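Local atomic coordinates of transcriptional regulator (Methanobacterium thermoautotrophicum, PDB entry 3BPV), a protein that probably binds DNA as a dimeric winged-helix transcription factor of the MarR family, acting as a repressor of transcription. Residues T28-C34 / T63-L67; S13-I18 / V103-W107; A33-R37 / L49-F53. All coordinates share one frame. Residues are numbered along the deposited sequence.

Contact 1: residues T28-C34 / T63-L67; sequences TDAQVAC and TLRRL
Two helices of the MarR winged-helix domain cross here: the start of helix 29-40 packs against residues 63-67 of helix 57-69, which follows helix 46-53 and so takes the place of the DNA-recognition helix of the helix-turn-helix, as in other family members. Residues 29-34 and 63-67 are alpha-helical; Thr28, extended at phi/psi -132/166, is the N-cap. The short axes approach to 9.3 Å at a signed crossing angle of -79°, nearly perpendicular, with Gln31 CA and Thr63 CA 5.7 Å apart at the closest point. About 376 Å² is buried.

No hydrogen bond joins the two helices; the side-chain bonds are local to each. Thr28 OG1, with chi1 p, accepts a weak capping bond from Gln31 N at 3.4 Å and a second bond from Gln31 NE2 at 3.2 Å; the same amide nitrogen also donates to Asn26 O.

Across the interface the fit is by van der Waals packing. Thr63, rotamer m, inserts its methyl between the turns: CG2 lies 3.6 Å from Ala30 O, 3.7 Å from Gln31 CA and 3.8 Å from Cys34 SG, while its hydroxyl bonds back to Thr59 O. Cys34 CB meets Leu67 CD1 at 3.8 Å and Leu64 CD2 at 4.1 Å, and Leu67 CD1 also reaches Gln31 O at 3.5 Å.

At the exposed margin Arg66 (chi1 m, chi2 t, chi3 p) folds back over the helix start. Thr28 CG2 is 3.7 Å from Arg66 NH2, and Gln31 NE2 sits over one guanidinium face, 3.4 Å from Arg66 CZ.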
ATOM      1  N   THR A  28      13.039  -0.616  -1.596  1.00 15.25           N
ATOM      2  CA  THR A  28      11.882  -0.103  -0.895  1.00 15.55           C
ATOM      3  C   THR A  28      10.801  -1.159  -1.022  1.00 15.65           C
ATOM      4  O   THR A  28      10.902  -2.072  -1.850  1.00 14.87           O
ATOM      5  CB  THR A  28      11.349   1.170  -1.541  1.00 15.98           C
ATOM      6  OG1 THR A  28      11.086   0.910  -2.927  1.00 17.77           O
ATOM      7  CG2 THR A  28      12.348   2.306  -1.401  1.00 17.22           C
ATOM      8  N   ASP A  29       9.760  -1.022  -0.219  1.00 15.42           N
ATOM      9  CA  ASP A  29       8.644  -1.950  -0.230  1.00 16.23           C
ATOM     10  C   ASP A  29       8.082  -2.117  -1.643  1.00 16.43           C
ATOM     11  O   ASP A  29       7.850  -3.235  -2.099  1.00 14.81           O
ATOM     12  CB  ASP A  29       7.558  -1.422   0.710  1.00 21.03           C
ATOM     13  CG  ASP A  29       6.435  -2.396   0.917  1.00 27.79           C
ATOM     14  OD1 ASP A  29       5.864  -2.880  -0.081  1.00 30.83           O
ATOM     15  OD2 ASP A  29       6.113  -2.665   2.092  1.00 30.06           O
ATOM     16  N   ALA A  30       7.860  -1.009  -2.336  1.00 14.52           N
ATOM     17  CA  ALA A  30       7.309  -1.060  -3.686  1.00 14.89           C
ATOM     18  C   ALA A  30       8.197  -1.859  -4.637  1.00 14.89           C
ATOM     19  O   ALA A  30       7.701  -2.632  -5.463  1.00 15.43           O
ATOM     20  CB  ALA A  30       7.100   0.354  -4.218  1.00 16.23           C
ATOM     21  N   GLN A  31       9.510  -1.677  -4.542  1.00 14.74           N
ATOM     22  CA  GLN A  31      10.426  -2.417  -5.411  1.00 13.63           C
ATOM     23  C   GLN A  31      10.432  -3.900  -5.067  1.00 14.17           C
ATOM     24  O   GLN A  31      10.469  -4.745  -5.961  1.00 14.34           O
ATOM     25  CB  GLN A  31      11.850  -1.882  -5.290  1.00 13.72           C
ATOM     26  CG  GLN A  31      12.076  -0.500  -5.848  1.00 14.33           C
ATOM     27  CD  GLN A  31      13.507  -0.069  -5.648  1.00 15.92           C
ATOM     28  OE1 GLN A  31      14.407  -0.552  -6.325  1.00 18.50           O
ATOM     29  NE2 GLN A  31      13.727   0.826  -4.694  1.00 16.10           N
ATOM     30  N   VAL A  32      10.411  -4.224  -3.781  1.00 13.45           N
ATOM     31  CA  VAL A  32      10.397  -5.619  -3.375  1.00 13.15           C
ATOM     32  C   VAL A  32       9.145  -6.309  -3.910  1.00 14.58           C
ATOM     33  O   VAL A  32       9.214  -7.432  -4.407  1.00 15.08           O
ATOM     34  CB  VAL A  32      10.441  -5.754  -1.835  1.00 14.57           C
ATOM     35  CG1 VAL A  32      10.110  -7.186  -1.416  1.00 16.53           C
ATOM     36  CG2 VAL A  32      11.821  -5.379  -1.330  1.00 15.06           C
ATOM     37  N   ALA A  33       8.001  -5.645  -3.820  1.00 14.22           N
ATOM     38  CA  ALA A  33       6.757  -6.234  -4.302  1.00 13.96           C
ATOM     39  C   ALA A  33       6.867  -6.552  -5.785  1.00 14.74           C
ATOM     40  O   ALA A  33       6.491  -7.644  -6.214  1.00 15.66           O
ATOM     41  CB  ALA A  33       5.594  -5.278  -4.053  1.00 14.33           C
ATOM     42  N   CYS A  34       7.380  -5.605  -6.567  1.00 13.22           N
ATOM     43  CA  CYS A  34       7.537  -5.821  -8.002  1.00 14.45           C
ATOM     44  C   CYS A  34       8.528  -6.952  -8.274  1.00 13.68           C
ATOM     45  O   CYS A  34       8.288  -7.819  -9.117  1.00 14.80           O
ATOM     46  CB  CYS A  34       8.035  -4.548  -8.690  1.00 14.33           C
ATOM     47  SG  CYS A  34       6.765  -3.286  -8.897  1.00 16.02           S
ATOM     48  N   THR A  63       9.226   2.799 -10.137  1.00 14.42           N
ATOM     49  CA  THR A  63       9.646   1.680  -9.304  1.00 14.18           C
ATOM     50  C   THR A  63      10.482   0.678 -10.106  1.00 15.03           C
ATOM     51  O   THR A  63      11.534   0.210  -9.654  1.00 15.35           O
ATOM     52  CB  THR A  63       8.414   0.966  -8.716  1.00 15.76           C
ATOM     53  OG1 THR A  63       7.668   1.899  -7.926  1.00 16.31           O
ATOM     54  CG2 THR A  63       8.821  -0.211  -7.854  1.00 15.78           C
ATOM     55  N   LEU A  64      10.014   0.352 -11.306  1.00 15.49           N
ATOM     56  CA  LEU A  64      10.726  -0.586 -12.156  1.00 16.41           C
ATOM     57  C   LEU A  64      12.053  -0.001 -12.644  1.00 17.27           C
ATOM     58  O   LEU A  64      13.040  -0.722 -12.769  1.00 18.42           O
ATOM     59  CB  LEU A  64       9.843  -0.983 -13.340  1.00 16.72           C
ATOM     60  CG  LEU A  64       8.599  -1.787 -12.959  1.00 17.47           C
ATOM     61  CD1 LEU A  64       7.727  -1.961 -14.192  1.00 18.45           C
ATOM     62  CD2 LEU A  64       9.000  -3.142 -12.384  1.00 18.58           C
ATOM     63  N   ARG A  65      12.086   1.303 -12.901  1.00 18.45           N
ATOM     64  CA  ARG A  65      13.323   1.930 -13.352  1.00 19.56           C
ATOM     65  C   ARG A  65      14.391   1.785 -12.270  1.00 20.13           C
ATOM     66  O   ARG A  65      15.553   1.503 -12.564  1.00 21.00           O
ATOM     67  CB  ARG A  65      13.081   3.409 -13.675  1.00 19.49           C
ATOM     68  CG  ARG A  65      14.258   4.094 -14.353  1.00 25.03           C
ATOM     69  CD  ARG A  65      13.901   5.511 -14.783  1.00 29.67           C
ATOM     70  NE  ARG A  65      12.782   5.526 -15.723  1.00 34.54           N
ATOM     71  CZ  ARG A  65      12.320   6.621 -16.319  1.00 36.37           C
ATOM     72  NH1 ARG A  65      12.880   7.798 -16.077  1.00 37.65           N
ATOM     73  NH2 ARG A  65      11.299   6.537 -17.160  1.00 38.43           N
ATOM     74  N   ARG A  66      14.000   1.967 -11.013  1.00 17.87           N
ATOM     75  CA  ARG A  66      14.943   1.830  -9.909  1.00 17.75           C
ATOM     76  C   ARG A  66      15.468   0.398  -9.816  1.00 17.85           C
ATOM     77  O   ARG A  66      16.657   0.182  -9.569  1.00 18.75           O
ATOM     78  CB  ARG A  66      14.276   2.244  -8.594  1.00 19.01           C
ATOM     79  CG  ARG A  66      13.914   3.723  -8.548  1.00 24.36           C
ATOM     80  CD  ARG A  66      13.208   4.098  -7.264  1.00 25.30           C
ATOM     81  NE  ARG A  66      14.064   3.950  -6.092  1.00 28.40           N
ATOM     82  CZ  ARG A  66      13.689   4.259  -4.853  1.00 27.70           C
ATOM     83  NH1 ARG A  66      12.474   4.736  -4.628  1.00 31.11           N
ATOM     84  NH2 ARG A  66      14.532   4.098  -3.844  1.00 28.88           N
ATOM     85  N   LEU A  67      14.594  -0.585 -10.015  1.00 17.61           N
ATOM     86  CA  LEU A  67      15.028  -1.977  -9.949  1.00 17.27           C
ATOM     87  C   LEU A  67      15.993  -2.275 -11.083  1.00 18.74           C
ATOM     88  O   LEU A  67      16.966  -3.007 -10.903  1.00 19.80           O
ATOM     89  CB  LEU A  67      13.835  -2.932 -10.043  1.00 16.97           C
ATOM     90  CG  LEU A  67      13.011  -3.132  -8.771  1.00 15.33           C
ATOM     91  CD1 LEU A  67      11.750  -3.907  -9.107  1.00 15.63           C
ATOM     92  CD2 LEU A  67      13.851  -3.864  -7.723  1.00 16.80           C
TER

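Contact 2: residues S13-I18 / V103-W107; sequences SHRVFI and VEERW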
ATOM      1  N   SER A  13       4.595  -0.071   8.833  1.00 16.29           N
ATOM      2  CA  SER A  13       5.730  -0.522   9.624  1.00 16.91           C
ATOM      3  C   SER A  13       6.592  -1.404   8.736  1.00 17.29           C
ATOM      4  O   SER A  13       7.820  -1.386   8.829  1.00 16.51           O
ATOM      5  CB  SER A  13       5.264  -1.301  10.860  1.00 18.32           C
ATOM      6  OG  SER A  13       4.805  -2.599  10.537  1.00 22.16           O
ATOM      7  N   HIS A  14       5.945  -2.158   7.853  1.00 15.94           N
ATOM      8  CA  HIS A  14       6.661  -3.033   6.935  1.00 15.00           C
ATOM      9  C   HIS A  14       7.490  -2.188   5.981  1.00 15.08           C
ATOM     10  O   HIS A  14       8.647  -2.501   5.701  1.00 16.35           O
ATOM     11  CB  HIS A  14       5.661  -3.906   6.164  1.00 15.65           C
ATOM     12  CG  HIS A  14       6.291  -4.792   5.136  1.00 15.91           C
ATOM     13  ND1 HIS A  14       6.568  -4.365   3.856  1.00 18.35           N
ATOM     14  CD2 HIS A  14       6.697  -6.082   5.197  1.00 17.57           C
ATOM     15  CE1 HIS A  14       7.116  -5.354   3.173  1.00 19.88           C
ATOM     16  NE2 HIS A  14       7.206  -6.407   3.963  1.00 20.89           N
ATOM     17  N   ARG A  15       6.904  -1.099   5.500  1.00 14.10           N
ATOM     18  CA  ARG A  15       7.590  -0.200   4.590  1.00 14.86           C
ATOM     19  C   ARG A  15       8.842   0.391   5.235  1.00 15.27           C
ATOM     20  O   ARG A  15       9.909   0.441   4.615  1.00 16.00           O
ATOM     21  CB  ARG A  15       6.635   0.912   4.156  1.00 18.04           C
ATOM     22  CG  ARG A  15       7.204   1.882   3.140  1.00 21.26           C
ATOM     23  CD  ARG A  15       6.096   2.382   2.222  1.00 28.53           C
ATOM     24  NE  ARG A  15       4.923   2.792   2.980  1.00 30.90           N
ATOM     25  CZ  ARG A  15       3.736   3.056   2.444  1.00 32.87           C
ATOM     26  NH1 ARG A  15       3.558   2.952   1.134  1.00 34.53           N
ATOM     27  NH2 ARG A  15       2.725   3.426   3.220  1.00 30.89           N
ATOM     28  N   VAL A  16       8.708   0.841   6.477  1.00 16.07           N
ATOM     29  CA  VAL A  16       9.842   1.422   7.188  1.00 15.54           C
ATOM     30  C   VAL A  16      10.902   0.352   7.460  1.00 14.75           C
ATOM     31  O   VAL A  16      12.098   0.599   7.308  1.00 15.02           O
ATOM     32  CB  VAL A  16       9.397   2.061   8.526  1.00 15.86           C
ATOM     33  CG1 VAL A  16      10.615   2.487   9.338  1.00 19.02           C
ATOM     34  CG2 VAL A  16       8.514   3.271   8.254  1.00 19.36           C
ATOM     35  N   PHE A  17      10.467  -0.839   7.854  1.00 15.26           N
ATOM     36  CA  PHE A  17      11.401  -1.927   8.149  1.00 14.20           C
ATOM     37  C   PHE A  17      12.189  -2.341   6.899  1.00 16.00           C
ATOM     38  O   PHE A  17      13.411  -2.519   6.952  1.00 15.47           O
ATOM     39  CB  PHE A  17      10.633  -3.134   8.695  1.00 16.36           C
ATOM     40  CG  PHE A  17      11.498  -4.146   9.386  1.00 17.88           C
ATOM     41  CD1 PHE A  17      11.980  -3.907  10.666  1.00 18.78           C
ATOM     42  CD2 PHE A  17      11.824  -5.342   8.760  1.00 17.66           C
ATOM     43  CE1 PHE A  17      12.778  -4.847  11.317  1.00 20.87           C
ATOM     44  CE2 PHE A  17      12.620  -6.291   9.399  1.00 18.89           C
ATOM     45  CZ  PHE A  17      13.098  -6.041  10.684  1.00 18.95           C
ATOM     46  N   ILE A  18      11.491  -2.514   5.779  1.00 15.65           N
ATOM     47  CA  ILE A  18      12.130  -2.889   4.519  1.00 16.56           C
ATOM     48  C   ILE A  18      13.154  -1.832   4.114  1.00 15.93           C
ATOM     49  O   ILE A  18      14.276  -2.146   3.726  1.00 15.09           O
ATOM     50  CB  ILE A  18      11.082  -3.012   3.377  1.00 17.71           C
ATOM     51  CG1 ILE A  18      10.275  -4.293   3.550  1.00 22.30           C
ATOM     52  CG2 ILE A  18      11.768  -2.979   2.012  1.00 18.23           C
ATOM     53  CD1 ILE A  18      11.087  -5.547   3.405  1.00 23.20           C
ATOM     54  N   VAL A 103      14.231 -10.895   5.810  1.00 17.97           N
ATOM     55  CA  VAL A 103      13.769  -9.632   6.372  1.00 16.72           C
ATOM     56  C   VAL A 103      12.262  -9.719   6.638  1.00 15.34           C
ATOM     57  O   VAL A 103      11.783  -9.221   7.658  1.00 16.34           O
ATOM     58  CB  VAL A 103      14.088  -8.462   5.419  1.00 18.24           C
ATOM     59  CG1 VAL A 103      13.388  -7.187   5.886  1.00 19.38           C
ATOM     60  CG2 VAL A 103      15.605  -8.250   5.374  1.00 19.91           C
ATOM     61  N   GLU A 104      11.524 -10.363   5.736  1.00 17.76           N
ATOM     62  CA  GLU A 104      10.081 -10.520   5.927  1.00 17.39           C
ATOM     63  C   GLU A 104       9.815 -11.303   7.206  1.00 17.27           C
ATOM     64  O   GLU A 104       8.938 -10.951   7.994  1.00 18.04           O
ATOM     65  CB  GLU A 104       9.437 -11.265   4.752  1.00 17.62           C
ATOM     66  CG  GLU A 104       9.293 -10.474   3.456  1.00 19.40           C
ATOM     67  CD  GLU A 104       8.425  -9.233   3.607  1.00 17.26           C
ATOM     68  OE1 GLU A 104       7.586  -9.187   4.532  1.00 22.11           O
ATOM     69  OE2 GLU A 104       8.577  -8.307   2.785  1.00 20.85           O
ATOM     70  N   GLU A 105      10.578 -12.376   7.407  1.00 18.45           N
ATOM     71  CA  GLU A 105      10.438 -13.221   8.588  1.00 19.19           C
ATOM     72  C   GLU A 105      10.725 -12.428   9.861  1.00 18.19           C
ATOM     73  O   GLU A 105       9.997 -12.537  10.848  1.00 19.63           O
ATOM     74  CB  GLU A 105      11.399 -14.411   8.494  1.00 22.52           C
ATOM     75  CG  GLU A 105      11.289 -15.395   9.647  1.00 26.89           C
ATOM     76  CD  GLU A 105      12.279 -16.540   9.525  1.00 29.95           C
ATOM     77  OE1 GLU A 105      12.264 -17.238   8.488  1.00 33.75           O
ATOM     78  OE2 GLU A 105      13.070 -16.742  10.468  1.00 32.82           O
ATOM     79  N   ARG A 106      11.798 -11.640   9.841  1.00 16.71           N
ATOM     80  CA  ARG A 106      12.161 -10.830  10.997  1.00 18.19           C
ATOM     81  C   ARG A 106      11.061  -9.821  11.322  1.00 15.93           C
ATOM     82  O   ARG A 106      10.737  -9.594  12.490  1.00 17.13           O
ATOM     83  CB  ARG A 106      13.484 -10.093  10.741  1.00 20.04           C
ATOM     84  CG  ARG A 106      14.716 -10.993  10.699  1.00 24.01           C
ATOM     85  CD  ARG A 106      15.961 -10.183  10.356  1.00 28.75           C
ATOM     86  NE  ARG A 106      16.162  -9.078  11.293  1.00 33.96           N
ATOM     87  CZ  ARG A 106      17.093  -8.139  11.158  1.00 35.37           C
ATOM     88  NH1 ARG A 106      17.920  -8.163  10.121  1.00 37.98           N
ATOM     89  NH2 ARG A 106      17.198  -7.176  12.062  1.00 37.26           N
ATOM     90  N   TRP A 107      10.493  -9.201  10.291  1.00 16.51           N
ATOM     91  CA  TRP A 107       9.430  -8.227  10.507  1.00 15.47           C
ATOM     92  C   TRP A 107       8.231  -8.912  11.163  1.00 15.62           C
ATOM     93  O   TRP A 107       7.664  -8.406  12.131  1.00 15.97           O
ATOM     94  CB  TRP A 107       9.007  -7.595   9.177  1.00 17.07           C
ATOM     95  CG  TRP A 107       7.838  -6.678   9.316  1.00 15.10           C
ATOM     96  CD1 TRP A 107       7.824  -5.444   9.899  1.00 16.19           C
ATOM     97  CD2 TRP A 107       6.490  -6.951   8.915  1.00 15.25           C
ATOM     98  NE1 TRP A 107       6.547  -4.933   9.888  1.00 16.35           N
ATOM     99  CE2 TRP A 107       5.709  -5.838   9.291  1.00 16.11           C
ATOM    100  CE3 TRP A 107       5.866  -8.033   8.279  1.00 16.13           C
ATOM    101  CZ2 TRP A 107       4.333  -5.773   9.050  1.00 16.69           C
ATOM    102  CZ3 TRP A 107       4.494  -7.969   8.041  1.00 16.25           C
ATOM    103  CH2 TRP A 107       3.746  -6.846   8.427  1.00 16.79           C
TER
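An aromatic cluster of His14, Phe17 and Trp107, edged by a His-carboxylate hydrogen bond, joins the N-terminal helix 3-21 to helix 97-111, the helix before the C-terminal one. The local axes run 10.5 Å apart, their directions at 131°. Trp107 lies along the first helix: its NE1 donates to Ser13 OG at 3.0 Å, an oxygen also hydrogen-bonded to Ile10 O in its own helix, and His14 CA sits over its five-membered ring, 3.9 Å from the centroid, in a CH-pi contact. The His14 ring turns its edge to the six-membered ring of Trp107 in a T-shaped pair, centroids 4.9 Å apart and planes at 89°. His14 NE2 donates to Glu104 OE2 at a short 2.6 Å, while ND1 pairs with Asp29.

One turn on, Phe17 fills the space between the helices, with CD2 3.6 Å from Trp107 CB and CE2 3.7 Å from Val103 CG1. Ile18 CD1 meets the same Val103 CG1 at 3.8 Å. Phe17 CZ lies over the guanidinium face of Arg106, whose NH2 forms a salt bridge with Glu21. The second subunit packs on helix 3-21 with Lys4, His54, Val55 and Ala134, and helix 29-40 borders the contact through Asp29 and Val32.

Contact 3: residues A33-R37 / L49-F53; sequences ACLLR and LATFF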
ATOM      1  N   ALA A  33       8.001  -5.645  -3.820  1.00 14.22           N
ATOM      2  CA  ALA A  33       6.757  -6.234  -4.302  1.00 13.96           C
ATOM      3  C   ALA A  33       6.867  -6.552  -5.785  1.00 14.74           C
ATOM      4  O   ALA A  33       6.491  -7.644  -6.214  1.00 15.66           O
ATOM      5  CB  ALA A  33       5.594  -5.278  -4.053  1.00 14.33           C
ATOM      6  N   CYS A  34       7.380  -5.605  -6.567  1.00 13.22           N
ATOM      7  CA  CYS A  34       7.537  -5.821  -8.002  1.00 14.45           C
ATOM      8  C   CYS A  34       8.528  -6.952  -8.274  1.00 13.68           C
ATOM      9  O   CYS A  34       8.288  -7.819  -9.117  1.00 14.80           O
ATOM     10  CB  CYS A  34       8.035  -4.548  -8.690  1.00 14.33           C
ATOM     11  SG  CYS A  34       6.765  -3.286  -8.897  1.00 16.02           S
ATOM     12  N   LEU A  35       9.645  -6.947  -7.562  1.00 14.97           N
ATOM     13  CA  LEU A  35      10.660  -7.969  -7.753  1.00 14.98           C
ATOM     14  C   LEU A  35      10.100  -9.363  -7.484  1.00 15.50           C
ATOM     15  O   LEU A  35      10.303 -10.281  -8.280  1.00 16.86           O
ATOM     16  CB  LEU A  35      11.853  -7.701  -6.835  1.00 15.47           C
ATOM     17  CG  LEU A  35      13.083  -8.579  -7.065  1.00 17.47           C
ATOM     18  CD1 LEU A  35      13.624  -8.351  -8.461  1.00 20.57           C
ATOM     19  CD2 LEU A  35      14.147  -8.235  -6.036  1.00 19.51           C
ATOM     20  N   LEU A  36       9.384  -9.531  -6.378  1.00 15.39           N
ATOM     21  CA  LEU A  36       8.831 -10.843  -6.054  1.00 15.38           C
ATOM     22  C   LEU A  36       7.781 -11.272  -7.063  1.00 16.02           C
ATOM     23  O   LEU A  36       7.682 -12.456  -7.395  1.00 17.27           O
ATOM     24  CB  LEU A  36       8.240 -10.854  -4.641  1.00 15.22           C
ATOM     25  CG  LEU A  36       9.255 -10.654  -3.509  1.00 17.88           C
ATOM     26  CD1 LEU A  36       8.539 -10.665  -2.167  1.00 18.62           C
ATOM     27  CD2 LEU A  36      10.311 -11.760  -3.567  1.00 19.24           C
ATOM     28  N   ARG A  37       6.997 -10.321  -7.558  1.00 15.51           N
ATOM     29  CA  ARG A  37       5.969 -10.651  -8.539  1.00 17.18           C
ATOM     30  C   ARG A  37       6.584 -11.092  -9.866  1.00 17.65           C
ATOM     31  O   ARG A  37       6.084 -12.018 -10.504  1.00 19.06           O
ATOM     32  CB  ARG A  37       5.047  -9.453  -8.768  1.00 18.72           C
ATOM     33  CG  ARG A  37       3.837  -9.762  -9.631  1.00 21.79           C
ATOM     34  CD  ARG A  37       2.817 -10.609  -8.889  1.00 25.29           C
ATOM     35  NE  ARG A  37       1.687 -10.951  -9.748  1.00 26.04           N
ATOM     36  CZ  ARG A  37       1.762 -11.788 -10.777  1.00 25.94           C
ATOM     37  NH1 ARG A  37       2.913 -12.373 -11.077  1.00 24.17           N
ATOM     38  NH2 ARG A  37       0.687 -12.038 -11.509  1.00 27.46           N
ATOM     39  N   LEU A  49       1.963  -6.290 -15.112  1.00 15.08           N
ATOM     40  CA  LEU A  49       2.360  -6.096 -13.725  1.00 15.32           C
ATOM     41  C   LEU A  49       1.609  -4.867 -13.196  1.00 14.57           C
ATOM     42  O   LEU A  49       1.122  -4.878 -12.067  1.00 14.62           O
ATOM     43  CB  LEU A  49       3.869  -5.871 -13.627  1.00 16.38           C
ATOM     44  CG  LEU A  49       4.444  -5.823 -12.209  1.00 15.91           C
ATOM     45  CD1 LEU A  49       4.340  -7.206 -11.583  1.00 21.28           C
ATOM     46  CD2 LEU A  49       5.900  -5.373 -12.242  1.00 20.80           C
ATOM     47  N   ALA A  50       1.516  -3.823 -14.017  1.00 12.97           N
ATOM     48  CA  ALA A  50       0.799  -2.606 -13.637  1.00 14.78           C
ATOM     49  C   ALA A  50      -0.660  -2.925 -13.350  1.00 15.99           C
ATOM     50  O   ALA A  50      -1.229  -2.460 -12.366  1.00 16.57           O
ATOM     51  CB  ALA A  50       0.884  -1.582 -14.747  1.00 14.81           C
ATOM     52  N   THR A  51      -1.276  -3.719 -14.215  1.00 16.04           N
ATOM     53  CA  THR A  51      -2.671  -4.084 -14.032  1.00 17.85           C
ATOM     54  C   THR A  51      -2.841  -4.901 -12.760  1.00 17.24           C
ATOM     55  O   THR A  51      -3.791  -4.699 -12.006  1.00 20.34           O
ATOM     56  CB  THR A  51      -3.190  -4.897 -15.233  1.00 17.79           C
ATOM     57  OG1 THR A  51      -3.094  -4.098 -16.417  1.00 19.68           O
ATOM     58  CG2 THR A  51      -4.645  -5.304 -15.021  1.00 20.74           C
ATOM     59  N   PHE A  52      -1.906  -5.811 -12.509  1.00 16.95           N
ATOM     60  CA  PHE A  52      -1.964  -6.655 -11.323  1.00 18.08           C
ATOM     61  C   PHE A  52      -2.005  -5.842 -10.031  1.00 17.55           C
ATOM     62  O   PHE A  52      -2.791  -6.146  -9.127  1.00 19.70           O
ATOM     63  CB  PHE A  52      -0.760  -7.595 -11.291  1.00 19.07           C
ATOM     64  CG  PHE A  52      -0.628  -8.363 -10.011  1.00 19.73           C
ATOM     65  CD1 PHE A  52      -1.384  -9.508  -9.789  1.00 21.61           C
ATOM     66  CD2 PHE A  52       0.245  -7.931  -9.017  1.00 19.19           C
ATOM     67  CE1 PHE A  52      -1.270 -10.214  -8.595  1.00 20.30           C
ATOM     68  CE2 PHE A  52       0.367  -8.628  -7.821  1.00 20.97           C
ATOM     69  CZ  PHE A  52      -0.389  -9.771  -7.607  1.00 21.29           C
ATOM     70  N   PHE A  53      -1.159  -4.818  -9.940  1.00 16.48           N
ATOM     71  CA  PHE A  53      -1.107  -3.983  -8.739  1.00 16.10           C
ATOM     72  C   PHE A  53      -2.178  -2.900  -8.701  1.00 16.76           C
ATOM     73  O   PHE A  53      -2.458  -2.337  -7.640  1.00 17.06           O
ATOM     74  CB  PHE A  53       0.273  -3.335  -8.604  1.00 15.49           C
ATOM     75  CG  PHE A  53       1.350  -4.287  -8.179  1.00 15.32           C
ATOM     76  CD1 PHE A  53       1.293  -4.924  -6.946  1.00 16.27           C
ATOM     77  CD2 PHE A  53       2.432  -4.541  -9.016  1.00 14.36           C
ATOM     78  CE1 PHE A  53       2.298  -5.801  -6.556  1.00 15.06           C
ATOM     79  CE2 PHE A  53       3.437  -5.412  -8.631  1.00 14.57           C
ATOM     80  CZ  PHE A  53       3.373  -6.042  -7.404  1.00 16.21           C
TER
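Arg37 lays the end of its side chain over the face of the Phe52 ring. Its CZ is 4.0 Å from the ring centroid and 13° off the normal, a cation-pi contact, and its CD adds a CH-pi contact at 3.7 Å from the same centroid. The guanidinium presents its edge to the ring, with Arg37 NE 3.2 Å from Phe52 CZ. Arg37 NH1 forms a salt bridge with Glu41. Nearer the backbone, Arg37 CG touches Leu49 CD1 at 3.3 Å.

The Phe53 ring lies against Ala33 and Cys34. Its CZ lies 3.7 Å from Ala33 O, which meets the ring at its edge, and 4.1 Å from Ala33 CB. Cys34 SG is 4.0 Å from Phe53 CE2, an oblique sulfur-aromatic contact, and equally 4.0 Å from Leu49 CD2. No hydrogen bond crosses between the segments; the axes are 11.5 Å apart with directions at 117°, and the gap is bridged mainly by Arg37, Leu49, Phe52 and Phe53.

This is packing within the helix-turn-helix region, where helix 46-53 rests on helix 29-40. Arg12 of the second subunit packs against Phe52 and Phe53. Helix 57-69 closes the core through Thr63 and Leu67 on Cys34 and Leu64 on Leu49, while strand 84-89 reaches Leu49 through Leu87.

From the N terminus, helix 3-21 is met first, and its segment 13-18 pairs with residues 103-107: contact 2 closes the longest loop, and contacts 1 and 3 are nested within it. Both of these start on helix 29-40 and share Ala33 and Cys34. Contact 3 returns after 11 intervening residues, to helix 46-53; contact 1 spans 28, to helix 57-69, and the two meet where Leu64 CD2 packs on Leu49 CD2 at 3.8 Å. Together they assemble the three helices of what is probably the DNA-binding core. Contact 2 unites the flanking helices, touching contact 1 through Asp29 OD2 and His14 ND1, 2.5 Å apart, probably hydrogen-bonded. All three contacts also touch the second subunit.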